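Local coordinates for hypothetical protein PSPTO_2114 (Pseudomonas syringae pv. tomato, PDB 2ODA), which belongs to the haloacid dehalogenase (HAD) superfamily and is probably a phosphatase-like enzyme of a Pseudomonas-specific subfamily whose biochemical function is not firmly settled, at residues F6-C16 and L100-I111; N123-L131 and I186-P196. All coordinates share one frame; numbering follows the deposited sequence.

Contact 1 (F6-C16 and L100-I111)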
loop_
_atom_site.group_PDB
_atom_site.type_symbol
_atom_site.label_atom_id
_atom_site.label_comp_id
_atom_site.label_asym_id
_atom_site.label_seq_id
_atom_site.Cartn_x
_atom_site.Cartn_y
_atom_site.Cartn_z
ATOM N N PHE B 6 2.384 -14.931 -6.674
ATOM C CA PHE B 6 1.506 -14.006 -5.955
ATOM C C PHE B 6 1.617 -14.218 -4.449
ATOM O O PHE B 6 1.413 -15.337 -3.956
ATOM C CB PHE B 6 0.044 -14.175 -6.428
ATOM C CG PHE B 6 -0.131 -13.961 -7.896
ATOM C CD1 PHE B 6 -0.250 -12.671 -8.406
ATOM C CD2 PHE B 6 -0.163 -15.043 -8.782
ATOM C CE1 PHE B 6 -0.409 -12.445 -9.779
ATOM C CE2 PHE B 6 -0.293 -14.829 -10.153
ATOM C CZ PHE B 6 -0.408 -13.521 -10.646
ATOM N N PRO B 7 1.961 -13.158 -3.701
ATOM C CA PRO B 7 2.090 -13.323 -2.248
ATOM C C PRO B 7 0.766 -13.413 -1.471
ATOM O O PRO B 7 0.732 -14.047 -0.420
ATOM C CB PRO B 7 2.888 -12.098 -1.811
ATOM C CG PRO B 7 2.729 -11.093 -2.886
ATOM C CD PRO B 7 2.308 -11.795 -4.150
ATOM N N ALA B 8 -0.304 -12.813 -1.988
ATOM C CA ALA B 8 -1.579 -12.792 -1.274
ATOM C C ALA B 8 -2.686 -12.463 -2.272
ATOM O O ALA B 8 -2.444 -11.753 -3.250
ATOM C CB ALA B 8 -1.558 -11.752 -0.159
ATOM N N LEU B 9 -3.881 -12.971 -1.994
ATOM C CA LEU B 9 -5.071 -12.637 -2.751
ATOM C C LEU B 9 -6.154 -12.113 -1.821
ATOM O O LEU B 9 -6.429 -12.692 -0.752
ATOM C CB LEU B 9 -5.589 -13.844 -3.551
ATOM C CG LEU B 9 -4.659 -14.539 -4.557
ATOM C CD1 LEU B 9 -5.348 -15.771 -5.148
ATOM C CD2 LEU B 9 -4.257 -13.588 -5.686
ATOM N N LEU B 10 -6.762 -11.002 -2.228
ATOM C CA LEU B 10 -7.903 -10.411 -1.516
ATOM C C LEU B 10 -9.150 -10.624 -2.334
ATOM O O LEU B 10 -9.105 -10.449 -3.553
ATOM C CB LEU B 10 -7.682 -8.913 -1.332
ATOM C CG LEU B 10 -6.362 -8.542 -0.643
ATOM C CD1 LEU B 10 -6.297 -7.012 -0.494
ATOM C CD2 LEU B 10 -6.207 -9.250 0.725
ATOM N N PHE B 11 -10.264 -10.979 -1.679
ATOM C CA PHE B 11 -11.539 -11.195 -2.380
ATOM C C PHE B 11 -12.642 -10.379 -1.741
ATOM O O PHE B 11 -12.768 -10.348 -0.524
ATOM C CB PHE B 11 -11.991 -12.660 -2.252
ATOM C CG PHE B 11 -11.137 -13.640 -2.981
ATOM C CD1 PHE B 11 -10.036 -14.226 -2.353
ATOM C CD2 PHE B 11 -11.461 -14.032 -4.273
ATOM C CE1 PHE B 11 -9.250 -15.178 -3.036
ATOM C CE2 PHE B 11 -10.693 -14.990 -4.956
ATOM C CZ PHE B 11 -9.592 -15.560 -4.322
ATOM N N GLY B 12 -13.476 -9.743 -2.550
ATOM C CA GLY B 12 -14.779 -9.319 -2.020
ATOM C C GLY B 12 -15.534 -10.556 -1.514
ATOM O O GLY B 12 -15.335 -11.658 -2.013
ATOM N N LEU B 13 -16.414 -10.386 -0.538
ATOM C CA LEU B 13 -17.229 -11.493 -0.092
ATOM C C LEU B 13 -18.547 -11.599 -0.876
ATOM O O LEU B 13 -18.683 -12.456 -1.773
ATOM C CB LEU B 13 -17.432 -11.431 1.435
ATOM C CG LEU B 13 -18.210 -12.596 2.074
ATOM C CD1 LEU B 13 -17.464 -13.977 2.013
ATOM C CD2 LEU B 13 -18.558 -12.208 3.500
ATOM N N SER B 14 -19.490 -10.710 -0.573
ATOM C CA SER B 14 -20.763 -10.626 -1.306
ATOM C C SER B 14 -20.559 -10.255 -2.787
ATOM O O SER B 14 -19.776 -9.339 -3.114
ATOM C CB SER B 14 -21.699 -9.624 -0.593
ATOM O OG SER B 14 -22.826 -9.301 -1.389
ATOM N N GLY B 15 -21.259 -10.946 -3.689
ATOM C CA GLY B 15 -21.167 -10.667 -5.133
ATOM C C GLY B 15 -19.813 -11.041 -5.708
ATOM O O GLY B 15 -19.350 -10.480 -6.730
ATOM N N CYS B 16 -19.151 -11.984 -5.045
ATOM C CA CYS B 16 -17.830 -12.379 -5.494
ATOM C C CYS B 16 -17.541 -13.835 -5.096
ATOM O O CYS B 16 -17.642 -14.715 -5.946
ATOM C CB CYS B 16 -16.787 -11.370 -4.989
ATOM S SG CYS B 16 -15.078 -11.770 -5.330
ATOM N N LEU B 100 -2.799 -10.416 6.825
ATOM C CA LEU B 100 -2.110 -11.576 6.258
ATOM C C LEU B 100 -0.600 -11.518 6.436
ATOM O O LEU B 100 0.120 -12.375 5.916
ATOM C CB LEU B 100 -2.428 -11.700 4.758
ATOM C CG LEU B 100 -3.882 -12.011 4.370
ATOM C CD1 LEU B 100 -4.056 -11.926 2.858
ATOM C CD2 LEU B 100 -4.306 -13.394 4.906
ATOM N N ASN B 101 -0.111 -10.511 7.158
ATOM C CA ASN B 101 1.327 -10.350 7.427
ATOM C C ASN B 101 2.137 -10.273 6.134
ATOM O O ASN B 101 3.260 -10.742 6.075
ATOM C CB ASN B 101 1.852 -11.506 8.300
ATOM C CG ASN B 101 1.127 -11.603 9.632
ATOM O OD1 ASN B 101 1.188 -10.686 10.442
ATOM N ND2 ASN B 101 0.428 -12.710 9.854
ATOM N N VAL B 102 1.548 -9.682 5.100
ATOM C CA VAL B 102 2.187 -9.553 3.797
ATOM C C VAL B 102 3.474 -8.735 3.925
ATOM O O VAL B 102 3.501 -7.715 4.612
ATOM C CB VAL B 102 1.176 -8.935 2.784
ATOM C CG1 VAL B 102 1.849 -8.258 1.622
ATOM C CG2 VAL B 102 0.193 -10.028 2.291
ATOM N N SER B 103 4.535 -9.188 3.275
ATOM C CA SER B 103 5.809 -8.477 3.393
ATOM C C SER B 103 6.036 -7.431 2.288
ATOM O O SER B 103 6.850 -6.516 2.459
ATOM C CB SER B 103 6.973 -9.469 3.485
ATOM O OG SER B 103 7.172 -10.129 2.234
ATOM N N GLN B 104 5.354 -7.585 1.148
ATOM C CA GLN B 104 5.466 -6.633 0.035
ATOM C C GLN B 104 4.131 -6.470 -0.694
ATOM O O GLN B 104 3.433 -7.463 -0.949
ATOM C CB GLN B 104 6.484 -7.100 -1.020
ATOM C CG GLN B 104 7.940 -6.964 -0.651
ATOM C CD GLN B 104 8.485 -8.188 0.073
ATOM O OE1 GLN B 104 7.909 -9.272 -0.011
ATOM N NE2 GLN B 104 9.607 -8.023 0.779
ATOM N N LEU B 105 3.808 -5.227 -1.071
ATOM C CA LEU B 105 2.676 -4.968 -1.963
ATOM C C LEU B 105 2.818 -5.681 -3.309
ATOM O O LEU B 105 1.816 -6.128 -3.913
ATOM C CB LEU B 105 2.574 -3.451 -2.231
ATOM C CG LEU B 105 1.421 -2.958 -3.105
ATOM C CD1 LEU B 105 0.073 -3.283 -2.450
ATOM C CD2 LEU B 105 1.522 -1.478 -3.353
ATOM N N GLU B 106 4.051 -5.747 -3.813
ATOM C CA GLU B 106 4.276 -6.258 -5.157
ATOM C C GLU B 106 3.647 -7.645 -5.355
ATOM O O GLU B 106 3.906 -8.579 -4.583
ATOM C CB GLU B 106 5.764 -6.287 -5.518
ATOM C CG GLU B 106 5.993 -6.689 -6.999
ATOM C CD GLU B 106 7.459 -6.865 -7.358
ATOM O OE1 GLU B 106 8.318 -6.499 -6.542
ATOM O OE2 GLU B 106 7.743 -7.364 -8.472
ATOM N N GLY B 107 2.813 -7.745 -6.387
ATOM C CA GLY B 107 2.171 -8.999 -6.774
ATOM C C GLY B 107 0.865 -9.317 -6.074
ATOM O O GLY B 107 0.212 -10.317 -6.412
ATOM N N CYS B 108 0.471 -8.505 -5.085
ATOM C CA CYS B 108 -0.828 -8.720 -4.414
ATOM C C CYS B 108 -1.995 -8.394 -5.357
ATOM O O CYS B 108 -1.908 -7.461 -6.155
ATOM C CB CYS B 108 -0.924 -7.908 -3.125
ATOM S SG CYS B 108 0.236 -8.450 -1.843
ATOM N N VAL B 109 -3.083 -9.165 -5.258
ATOM C CA VAL B 109 -4.225 -9.022 -6.176
ATOM C C VAL B 109 -5.536 -8.900 -5.401
ATOM O O VAL B 109 -5.701 -9.535 -4.359
ATOM C CB VAL B 109 -4.348 -10.238 -7.130
ATOM C CG1 VAL B 109 -5.423 -9.990 -8.201
ATOM C CG2 VAL B 109 -3.000 -10.556 -7.792
ATOM N N LEU B 110 -6.455 -8.074 -5.923
ATOM C CA LEU B 110 -7.806 -7.983 -5.381
ATOM C C LEU B 110 -8.745 -8.475 -6.463
ATOM O O LEU B 110 -8.662 -8.038 -7.609
ATOM C CB LEU B 110 -8.181 -6.525 -5.018
ATOM C CG LEU B 110 -9.690 -6.286 -4.778
ATOM C CD1 LEU B 110 -10.171 -6.958 -3.487
ATOM C CD2 LEU B 110 -9.997 -4.777 -4.718
ATOM N N ILE B 111 -9.639 -9.370 -6.087
ATOM C CA ILE B 111 -10.669 -9.860 -6.991
ATOM C C ILE B 111 -12.021 -9.391 -6.441
ATOM O O ILE B 111 -12.318 -9.644 -5.279
ATOM C CB ILE B 111 -10.639 -11.400 -7.037
ATOM C CG1 ILE B 111 -9.257 -11.885 -7.529
ATOM C CG2 ILE B 111 -11.751 -11.944 -7.951
ATOM C CD1 ILE B 111 -8.356 -12.439 -6.427
#
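Ile-111 lies alongside Phe-11 on one face of a parallel strand pair, and its CD1 sits over a face of the phenyl ring, 4.0 Å from the ring centroid, a CH-pi contact displaced toward the ring's rim. CG1 stands anti to the carbonyl carbon (chi1 -60°), and the unstaggered turn at chi2 (104°) carries CD1 over the ring and close to Leu-10 O. Val-109 occupies the same face: its CB meets Leu-9 CD2 at 3.6 Å, and its CG2 reaches CD1 of Phe-6, whose ring turns an edge to Gly-107 O. Leu-10 points to the other face, where its CB packs on Leu-110 CD1 and its CD2 slides past Leu-100 CD1, coming in the opposite direction. Helix 91-99 covers this side through Ala-96 and Leu-97. Between the two layers the backbones are joined by a ladder: Leu-10 N gives a nearly straight bond to Val-109 O (2.8 Å), Leu-10 O receives Ile-111 N at 2.8 Å, and Gly-12 N closes on Ile-111 O at 3.0 Å. At the start of the ladder, Val-109 N to Ala-8 O is weak. Ahead of the strands, Ala-8 CB presses tightly on Val-102 CG2 (3.5 Å), while Pro-7 lays CG near Glu-106 O and Cys-108 SG at the type II turn 105-108. Gly-107 O is buried without a polar partner. Strands 9-12 and 109-112 are the adjacent central strands of the parallel sheet, in the 3-2-1-4-5 order of the Rossmann-like HAD core.

Contact 2 (N123-L131 and I186-P196)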
loop_
_atom_site.group_PDB
_atom_site.type_symbol
_atom_site.label_atom_id
_atom_site.label_comp_id
_atom_site.label_asym_id
_atom_site.label_seq_id
_atom_site.Cartn_x
_atom_site.Cartn_y
_atom_site.Cartn_z
ATOM N N ASN B 123 -6.636 2.164 -5.831
ATOM C CA ASN B 123 -6.064 3.225 -4.972
ATOM C C ASN B 123 -4.973 2.711 -4.044
ATOM O O ASN B 123 -3.990 3.430 -3.737
ATOM C CB ASN B 123 -7.169 3.898 -4.156
ATOM C CG ASN B 123 -8.075 4.798 -5.019
ATOM O OD1 ASN B 123 -7.714 5.141 -6.136
ATOM N ND2 ASN B 123 -9.263 5.155 -4.502
ATOM N N ALA B 124 -5.124 1.468 -3.597
ATOM C CA ALA B 124 -4.151 0.866 -2.672
ATOM C C ALA B 124 -2.898 0.359 -3.410
ATOM O O ALA B 124 -1.908 -0.039 -2.780
ATOM C CB ALA B 124 -4.820 -0.279 -1.874
ATOM N N GLY B 125 -2.941 0.381 -4.739
ATOM C CA GLY B 125 -1.770 0.020 -5.535
ATOM C C GLY B 125 -1.739 -1.433 -5.969
ATOM O O GLY B 125 -0.701 -1.910 -6.435
ATOM N N LEU B 126 -2.864 -2.142 -5.802
ATOM C CA LEU B 126 -2.922 -3.574 -6.140
ATOM C C LEU B 126 -3.227 -3.849 -7.611
ATOM O O LEU B 126 -3.726 -2.982 -8.340
ATOM C CB LEU B 126 -3.969 -4.301 -5.267
ATOM C CG LEU B 126 -3.496 -4.647 -3.839
ATOM C CD1 LEU B 126 -3.645 -3.444 -2.930
ATOM C CD2 LEU B 126 -4.278 -5.827 -3.248
ATOM N N TRP B 127 -2.900 -5.076 -8.034
ATOM C CA TRP B 127 -3.472 -5.661 -9.241
ATOM C C TRP B 127 -4.949 -5.917 -8.952
ATOM O O TRP B 127 -5.329 -6.230 -7.818
ATOM C CB TRP B 127 -2.791 -6.997 -9.586
ATOM C CG TRP B 127 -1.410 -6.830 -10.193
ATOM C CD1 TRP B 127 -0.202 -6.889 -9.540
ATOM C CD2 TRP B 127 -1.119 -6.588 -11.566
ATOM N NE1 TRP B 127 0.836 -6.696 -10.442
ATOM C CE2 TRP B 127 0.296 -6.500 -11.690
ATOM C CE3 TRP B 127 -1.916 -6.420 -12.709
ATOM C CZ2 TRP B 127 0.927 -6.242 -12.917
ATOM C CZ3 TRP B 127 -1.289 -6.173 -13.936
ATOM C CH2 TRP B 127 0.126 -6.094 -14.026
ATOM N N THR B 128 -5.781 -5.792 -9.982
ATOM C CA THR B 128 -7.234 -6.030 -9.829
ATOM C C THR B 128 -7.806 -6.962 -10.889
ATOM O O THR B 128 -7.447 -6.875 -12.056
ATOM C CB THR B 128 -8.065 -4.702 -9.843
ATOM O OG1 THR B 128 -7.846 -3.997 -11.067
ATOM C CG2 THR B 128 -7.645 -3.793 -8.698
ATOM N N ILE B 129 -8.700 -7.851 -10.463
ATOM C CA ILE B 129 -9.439 -8.725 -11.360
ATOM C C ILE B 129 -10.908 -8.430 -11.093
ATOM O O ILE B 129 -11.345 -8.483 -9.943
ATOM C CB ILE B 129 -9.145 -10.242 -11.097
ATOM C CG1 ILE B 129 -7.657 -10.533 -11.374
ATOM C CG2 ILE B 129 -10.141 -11.164 -11.910
ATOM C CD1 ILE B 129 -7.119 -11.930 -10.866
ATOM N N GLY B 130 -11.634 -8.087 -12.151
ATOM C CA GLY B 130 -13.061 -7.818 -12.086
ATOM C C GLY B 130 -13.871 -9.032 -12.504
ATOM O O GLY B 130 -13.418 -9.861 -13.308
ATOM N N LEU B 131 -15.069 -9.142 -11.937
ATOM C CA LEU B 131 -15.959 -10.268 -12.193
ATOM C C LEU B 131 -17.209 -9.811 -12.946
ATOM O O LEU B 131 -17.927 -8.933 -12.488
ATOM C CB LEU B 131 -16.325 -10.979 -10.867
ATOM C CG LEU B 131 -15.190 -11.710 -10.119
ATOM C CD1 LEU B 131 -15.678 -12.309 -8.785
ATOM C CD2 LEU B 131 -14.554 -12.811 -10.973
ATOM N N ILE B 186 -1.671 -12.642 -15.723
ATOM C CA ILE B 186 -1.089 -11.497 -14.995
ATOM C C ILE B 186 0.384 -11.763 -14.631
ATOM O O ILE B 186 1.241 -10.858 -14.715
ATOM C CB ILE B 186 -1.944 -11.095 -13.781
ATOM C CG1 ILE B 186 -3.236 -10.394 -14.284
ATOM C CG2 ILE B 186 -1.141 -10.184 -12.811
ATOM C CD1 ILE B 186 -4.356 -10.214 -13.186
ATOM N N ALA B 187 0.692 -13.000 -14.254
ATOM C CA ALA B 187 2.087 -13.338 -13.919
ATOM C C ALA B 187 2.996 -13.125 -15.136
ATOM O O ALA B 187 4.099 -12.596 -14.995
ATOM C CB ALA B 187 2.185 -14.772 -13.404
ATOM N N LEU B 188 2.514 -13.527 -16.321
ATOM C CA LEU B 188 3.203 -13.312 -17.599
ATOM C C LEU B 188 3.385 -11.833 -17.888
ATOM O O LEU B 188 4.496 -11.395 -18.205
ATOM C CB LEU B 188 2.455 -14.000 -18.756
ATOM C CG LEU B 188 3.061 -14.044 -20.182
ATOM C CD1 LEU B 188 4.494 -14.660 -20.235
ATOM C CD2 LEU B 188 2.110 -14.818 -21.153
ATOM N N ARG B 189 2.314 -11.052 -17.772
ATOM C CA ARG B 189 2.436 -9.569 -17.858
ATOM C C ARG B 189 3.504 -8.991 -16.906
ATOM O O ARG B 189 4.355 -8.194 -17.317
ATOM C CB ARG B 189 1.074 -8.874 -17.663
ATOM C CG ARG B 189 0.155 -9.075 -18.849
ATOM C CD ARG B 189 -1.328 -8.943 -18.497
ATOM N NE ARG B 189 -1.644 -7.602 -18.016
ATOM C CZ ARG B 189 -2.867 -7.172 -17.734
ATOM N NH1 ARG B 189 -3.904 -7.974 -17.921
ATOM N NH2 ARG B 189 -3.048 -5.926 -17.292
ATOM N N ARG B 190 3.500 -9.459 -15.660
ATOM C CA ARG B 190 4.510 -9.060 -14.666
ATOM C C ARG B 190 5.924 -9.420 -15.105
ATOM O O ARG B 190 6.862 -8.636 -14.896
ATOM C CB ARG B 190 4.210 -9.690 -13.303
ATOM C CG ARG B 190 2.995 -9.054 -12.601
ATOM C CD ARG B 190 2.706 -9.707 -11.266
ATOM N NE ARG B 190 3.833 -9.586 -10.337
ATOM C CZ ARG B 190 4.059 -10.428 -9.333
ATOM N NH1 ARG B 190 3.228 -11.424 -9.106
ATOM N NH2 ARG B 190 5.110 -10.266 -8.543
ATOM N N SER B 191 6.062 -10.594 -15.726
ATOM C CA SER B 191 7.354 -11.078 -16.205
ATOM C C SER B 191 7.896 -10.151 -17.296
ATOM O O SER B 191 9.107 -10.047 -17.479
ATOM C CB SER B 191 7.242 -12.539 -16.696
ATOM O OG SER B 191 6.748 -12.620 -18.032
ATOM N N LYS B 192 6.988 -9.465 -17.993
ATOM C CA LYS B 192 7.321 -8.514 -19.061
ATOM C C LYS B 192 7.471 -7.079 -18.547
ATOM O O LYS B 192 7.520 -6.123 -19.331
ATOM C CB LYS B 192 6.270 -8.566 -20.183
ATOM C CG LYS B 192 6.165 -9.927 -20.850
ATOM C CD LYS B 192 4.922 -10.040 -21.741
ATOM C CE LYS B 192 4.889 -11.432 -22.382
ATOM N NZ LYS B 192 3.948 -11.519 -23.532
ATOM N N GLY B 193 7.517 -6.930 -17.225
ATOM C CA GLY B 193 7.771 -5.631 -16.610
ATOM C C GLY B 193 6.539 -4.811 -16.259
ATOM O O GLY B 193 6.681 -3.699 -15.730
ATOM N N GLU B 194 5.340 -5.336 -16.519
ATOM C CA GLU B 194 4.103 -4.588 -16.194
ATOM C C GLU B 194 3.865 -4.499 -14.687
ATOM O O GLU B 194 4.016 -5.494 -13.957
ATOM C CB GLU B 194 2.860 -5.197 -16.877
ATOM C CG GLU B 194 1.678 -4.193 -16.965
ATOM C CD GLU B 194 0.406 -4.792 -17.503
ATOM O OE1 GLU B 194 0.467 -5.755 -18.288
ATOM O OE2 GLU B 194 -0.677 -4.277 -17.157
ATOM N N LYS B 195 3.509 -3.298 -14.227
ATOM C CA LYS B 195 3.154 -3.067 -12.836
ATOM C C LYS B 195 1.726 -2.554 -12.779
ATOM O O LYS B 195 1.213 -2.053 -13.797
ATOM C CB LYS B 195 4.090 -2.034 -12.202
ATOM C CG LYS B 195 5.574 -2.425 -12.188
ATOM C CD LYS B 195 6.433 -1.200 -11.816
ATOM C CE LYS B 195 7.902 -1.548 -11.572
ATOM N NZ LYS B 195 8.699 -0.290 -11.359
ATOM N N PRO B 196 1.072 -2.663 -11.597
ATOM C CA PRO B 196 -0.303 -2.186 -11.469
ATOM C C PRO B 196 -0.470 -0.733 -11.882
ATOM O O PRO B 196 0.416 0.096 -11.677
ATOM C CB PRO B 196 -0.589 -2.344 -9.973
ATOM C CG PRO B 196 0.267 -3.442 -9.554
ATOM C CD PRO B 196 1.539 -3.284 -10.337
ATOM O OXT PRO B 196 -1.526 -0.376 -12.429
#
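Trp-127 is the bump of this contact: its indole projects from the start of strand 127-131 into a hollow formed by the end of helix 179-191 and the C-terminal tail. Pro-196 CG rests over one face, 3.5 Å from the centroid of the five-membered ring, and Ile-186 CG2 lies over the opposite face, 3.9 Å from the centroid of the six-membered ring. The far rim of the indole fits against the helix end: Glu-194 O lies in the ring plane, 3.3 Å from CZ2, and Arg-190 CG comes obliquely to the same carbon. Arg-189, bent at chi3 (63°), turns its guanidinium nearly perpendicular to the ring, with NH2 at the edge. It holds Glu-194 side-on, NE to OE1 and NH2 to OE2 (2.9 Å), which fixes the carboxylate beside the indole rim. Two residues further along the strand, Ile-129 CG1 meets Ile-186 CD1 at 3.8 Å. Pro-196 CB lies 3.6 Å from both Gly-125 O and Leu-126 O. The last turns of helix 179-191, residues 186-191, run roughly antiparallel to strand 127-131 (150°), with strand 109-112 on one side of that strand and strand 171-173 on the other.

In the fold
Contacts 1 and 2 both involve the same parallel sheet, their centres about 12 Å apart, and follow in series along the chain: 100-111 ends before 123-131 begins. Strands 109-112 and 127-131 are neighbours, joined by probable hydrogen bonds from Leu-110 N to Trp-127 O and from Ile-129 N to Leu-110 O. Contact 1 therefore pairs the central strands, while contact 2 lays the last helix and tail on the next strand outward. Helix 179-191 bridges both, since Phe-6 touches Ile-186 and Gly-107 packs on the guanidinium of Arg-190. Each contact also reaches the second subunit, so sheet core, C-terminus and dimer interface are physically connected.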